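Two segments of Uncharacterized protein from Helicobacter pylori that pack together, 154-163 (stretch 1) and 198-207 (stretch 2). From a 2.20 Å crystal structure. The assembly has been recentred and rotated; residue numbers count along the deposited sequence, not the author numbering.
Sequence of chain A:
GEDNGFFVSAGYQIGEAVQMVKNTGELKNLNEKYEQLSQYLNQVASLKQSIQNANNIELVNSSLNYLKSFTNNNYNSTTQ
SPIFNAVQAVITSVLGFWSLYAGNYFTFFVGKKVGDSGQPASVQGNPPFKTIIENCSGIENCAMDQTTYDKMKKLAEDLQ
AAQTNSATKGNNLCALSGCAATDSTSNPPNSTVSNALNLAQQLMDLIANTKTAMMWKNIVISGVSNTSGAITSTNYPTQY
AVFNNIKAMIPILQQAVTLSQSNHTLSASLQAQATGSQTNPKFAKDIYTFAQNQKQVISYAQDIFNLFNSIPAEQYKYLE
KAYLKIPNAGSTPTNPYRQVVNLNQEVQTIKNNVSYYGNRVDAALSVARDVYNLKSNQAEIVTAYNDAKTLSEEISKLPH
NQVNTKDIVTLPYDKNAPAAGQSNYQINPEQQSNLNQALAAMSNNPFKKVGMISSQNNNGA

Stretch 1 (154-163) KLAEDLQAAQ
Stretch 2 (198-207) NLAQQLMDLI

How do the two backbones lie against each other? Both stretches are helical throughout, with phi near -60° and psi near -45°, each closed by i to i+4 hydrogen bonds such as Leu159 N to Leu155 O at 2.8 Å and Leu203 N to Leu199 O at 3.0 Å. They run roughly antiparallel, their N-to-C directions 154° apart (signed crossing angle -154°), and the axes approach to 9.2 Å. The register pairs Leu155 with Leu203, CA to CA 5.9 Å, and Leu159 with Leu199, CA to CA 5.8 Å, so a step of four residues forward on one helix matches four backward on the other.

Which side chains lock the helices together? Two leucines act as knobs, both with chi1 m and chi2 t and both pointing toward the partner helix. Leu155 sits among Leu199, Gln202, Leu203 and Leu206: its CD2 lies 4.0 Å from Leu199 CD2, and its CD1 is 3.8 Å from Leu203 N and 4.3 Å from Leu206 CD2. Leu199 answers from the other helix, filling the hole formed by Leu155, Asp158, Leu159 and Ala162. Leu199 CD1 reaches 3.8 Å from Asp158 CB and 4.4 Å from Ala162 CB.

What closes the buried side of the contact? Leu159 and Leu203 both adopt chi1 t and chi2 p, and each lays a methyl against an alanine of the other helix. Leu159 CD2 is 4.1 Å from Ala200 CB, while Leu203 CD2 is 4.2 Å from Ala156 CB. The CA-to-CB bonds of both alanines point away from the opposite helix, yet their small methyls still touch it, and the leucine methyls come equally near the backbone, with Leu159 CD2 4.0 Å from Ala200 CA and Leu203 CD2 4.1 Å from Ala156 CA. Leu206, also t and p, adds a smaller contact.

Does polarity contribute across the contact? No hydrogen bond or salt bridge joins the stretches; the 455 Å² buried between them, both sides summed, is covered mainly by apolar groups. Some polar side chains pair along their own helices instead. Lys154, extended after chi2 p, places NZ 3.1 Å from Asp158 OD2 in a salt bridge, and Asp158 CB packs on Leu199 CD1. Gln202, chi1 m and chi2 t, makes a weak hydrogen bond from NE2 to Asn198 OD1 at 2.7 Å, while its OE1 lies 3.7 Å from Leu155 CD2, a packing contact, not a hydrogen bond.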

# COMPACT_ATOMS: atom_id res chain seq x y z
N LYS A 154 -14.36 15.28 -14.11
CA LYS A 154 -13.60 16.36 -13.51
C LYS A 154 -12.59 15.81 -12.49
O LYS A 154 -11.38 16.16 -12.53
CB LYS A 154 -14.58 17.39 -12.87
CG LYS A 154 -13.96 18.38 -11.93
CD LYS A 154 -12.98 19.30 -12.56
CE LYS A 154 -12.64 20.52 -11.59
NZ LYS A 154 -11.40 21.15 -12.21
N LEU A 155 -13.04 14.93 -11.59
CA LEU A 155 -12.12 14.29 -10.63
C LEU A 155 -10.99 13.55 -11.35
O LEU A 155 -9.80 13.66 -10.94
CB LEU A 155 -12.85 13.34 -9.71
CG LEU A 155 -13.75 14.01 -8.66
CD1 LEU A 155 -14.66 12.98 -8.00
CD2 LEU A 155 -12.90 14.78 -7.62
N ALA A 156 -11.32 12.83 -12.44
CA ALA A 156 -10.32 12.07 -13.20
C ALA A 156 -9.28 13.01 -13.80
O ALA A 156 -8.07 12.72 -13.77
CB ALA A 156 -10.97 11.21 -14.29
N GLU A 157 -9.74 14.12 -14.38
CA GLU A 157 -8.81 15.13 -14.92
C GLU A 157 -7.96 15.74 -13.85
O GLU A 157 -6.75 15.90 -14.06
CB GLU A 157 -9.57 16.20 -15.68
CG GLU A 157 -10.13 15.66 -16.99
CD GLU A 157 -11.25 16.58 -17.55
OE1 GLU A 157 -11.71 17.51 -16.81
OE2 GLU A 157 -11.68 16.37 -18.73
N ASP A 158 -8.54 16.06 -12.69
CA ASP A 158 -7.75 16.64 -11.59
C ASP A 158 -6.67 15.64 -11.12
O ASP A 158 -5.52 16.00 -10.86
CB ASP A 158 -8.64 17.03 -10.40
CG ASP A 158 -9.54 18.22 -10.73
OD1 ASP A 158 -10.53 18.48 -9.99
OD2 ASP A 158 -9.27 18.90 -11.76
N LEU A 159 -7.06 14.37 -11.00
CA LEU A 159 -6.12 13.35 -10.54
C LEU A 159 -5.01 13.19 -11.59
O LEU A 159 -3.81 13.11 -11.23
CB LEU A 159 -6.84 12.00 -10.31
CG LEU A 159 -5.99 10.87 -9.78
CD1 LEU A 159 -5.27 11.28 -8.49
CD2 LEU A 159 -6.89 9.64 -9.58
N GLN A 160 -5.37 13.12 -12.86
CA GLN A 160 -4.35 13.07 -13.91
C GLN A 160 -3.36 14.26 -13.82
O GLN A 160 -2.13 14.08 -13.91
CB GLN A 160 -5.03 13.03 -15.28
CG GLN A 160 -4.08 13.18 -16.48
CD GLN A 160 -3.18 12.00 -16.59
OE1 GLN A 160 -1.99 12.05 -16.25
NE2 GLN A 160 -3.73 10.92 -17.00
N ALA A 161 -3.88 15.49 -13.64
CA ALA A 161 -2.98 16.65 -13.52
C ALA A 161 -2.08 16.54 -12.26
O ALA A 161 -0.92 16.97 -12.28
CB ALA A 161 -3.77 17.98 -13.50
N ALA A 162 -2.64 16.01 -11.16
CA ALA A 162 -1.86 15.87 -9.93
C ALA A 162 -0.65 14.96 -10.17
O ALA A 162 0.43 15.19 -9.65
CB ALA A 162 -2.72 15.32 -8.81
N GLN A 163 -0.86 13.91 -10.96
CA GLN A 163 0.20 12.94 -11.17
C GLN A 163 1.28 13.40 -12.16
O GLN A 163 2.47 13.23 -11.93
CB GLN A 163 -0.39 11.59 -11.66
CG GLN A 163 0.72 10.60 -12.02
CD GLN A 163 0.15 9.28 -12.48
OE1 GLN A 163 -0.70 9.23 -13.39
NE2 GLN A 163 0.61 8.20 -11.86
N ASN A 198 -6.56 12.05 -2.04
CA ASN A 198 -7.89 12.56 -1.79
C ASN A 198 -8.76 12.60 -3.08
O ASN A 198 -9.93 12.27 -3.06
CB ASN A 198 -7.77 13.99 -1.20
CG ASN A 198 -9.13 14.61 -1.01
OD1 ASN A 198 -9.53 15.43 -1.77
ND2 ASN A 198 -9.85 14.16 -0.05
N LEU A 199 -8.17 13.01 -4.20
CA LEU A 199 -8.90 13.03 -5.44
C LEU A 199 -9.26 11.57 -5.83
O LEU A 199 -10.39 11.29 -6.25
CB LEU A 199 -8.08 13.71 -6.53
CG LEU A 199 -7.93 15.23 -6.38
CD1 LEU A 199 -6.83 15.75 -7.31
CD2 LEU A 199 -9.24 15.94 -6.63
N ALA A 200 -8.30 10.66 -5.70
CA ALA A 200 -8.51 9.23 -6.00
C ALA A 200 -9.67 8.70 -5.14
O ALA A 200 -10.59 8.07 -5.67
CB ALA A 200 -7.25 8.42 -5.72
N GLN A 201 -9.62 8.98 -3.85
CA GLN A 201 -10.64 8.52 -2.92
C GLN A 201 -12.05 9.01 -3.38
O GLN A 201 -13.02 8.26 -3.43
CB GLN A 201 -10.30 8.98 -1.51
CG GLN A 201 -11.33 8.64 -0.47
CD GLN A 201 -11.19 7.21 -0.06
OE1 GLN A 201 -10.17 6.83 0.54
NE2 GLN A 201 -12.19 6.37 -0.40
N GLN A 202 -12.13 10.30 -3.76
CA GLN A 202 -13.41 10.83 -4.17
C GLN A 202 -13.93 10.16 -5.45
O GLN A 202 -15.13 9.93 -5.60
CB GLN A 202 -13.31 12.35 -4.43
CG GLN A 202 -13.00 13.18 -3.17
CD GLN A 202 -12.93 14.67 -3.53
OE1 GLN A 202 -13.87 15.27 -4.06
NE2 GLN A 202 -11.79 15.24 -3.27
N LEU A 203 -13.03 9.98 -6.41
CA LEU A 203 -13.39 9.34 -7.66
C LEU A 203 -13.91 7.89 -7.44
O LEU A 203 -15.05 7.54 -7.86
CB LEU A 203 -12.23 9.37 -8.64
CG LEU A 203 -12.43 8.68 -9.98
CD1 LEU A 203 -13.69 9.21 -10.69
CD2 LEU A 203 -11.18 8.82 -10.85
N MET A 204 -13.11 7.08 -6.78
CA MET A 204 -13.52 5.69 -6.49
C MET A 204 -14.80 5.66 -5.66
O MET A 204 -15.68 4.82 -5.91
CB MET A 204 -12.43 4.95 -5.77
CG MET A 204 -11.14 4.83 -6.57
SD MET A 204 -11.34 4.03 -8.20
CE MET A 204 -11.10 2.27 -7.70
N ASP A 205 -14.94 6.59 -4.70
CA ASP A 205 -16.18 6.62 -3.88
C ASP A 205 -17.38 6.92 -4.76
O ASP A 205 -18.44 6.30 -4.61
CB ASP A 205 -16.13 7.67 -2.80
CG ASP A 205 -15.20 7.28 -1.67
OD1 ASP A 205 -14.73 6.11 -1.70
OD2 ASP A 205 -14.90 8.13 -0.75
N LEU A 206 -17.22 7.87 -5.68
CA LEU A 206 -18.31 8.28 -6.53
C LEU A 206 -18.70 7.11 -7.44
O LEU A 206 -19.89 6.83 -7.65
CB LEU A 206 -17.93 9.52 -7.35
CG LEU A 206 -19.04 10.09 -8.22
CD1 LEU A 206 -20.32 10.28 -7.39
CD2 LEU A 206 -18.60 11.40 -8.83
N ILE A 207 -17.70 6.46 -8.03
CA ILE A 207 -17.97 5.29 -8.86
C ILE A 207 -18.71 4.19 -8.09
O ILE A 207 -19.73 3.61 -8.57
CB ILE A 207 -16.67 4.74 -9.47
CG1 ILE A 207 -16.06 5.79 -10.44
CG2 ILE A 207 -16.93 3.36 -10.18
CD1 ILE A 207 -14.73 5.43 -11.03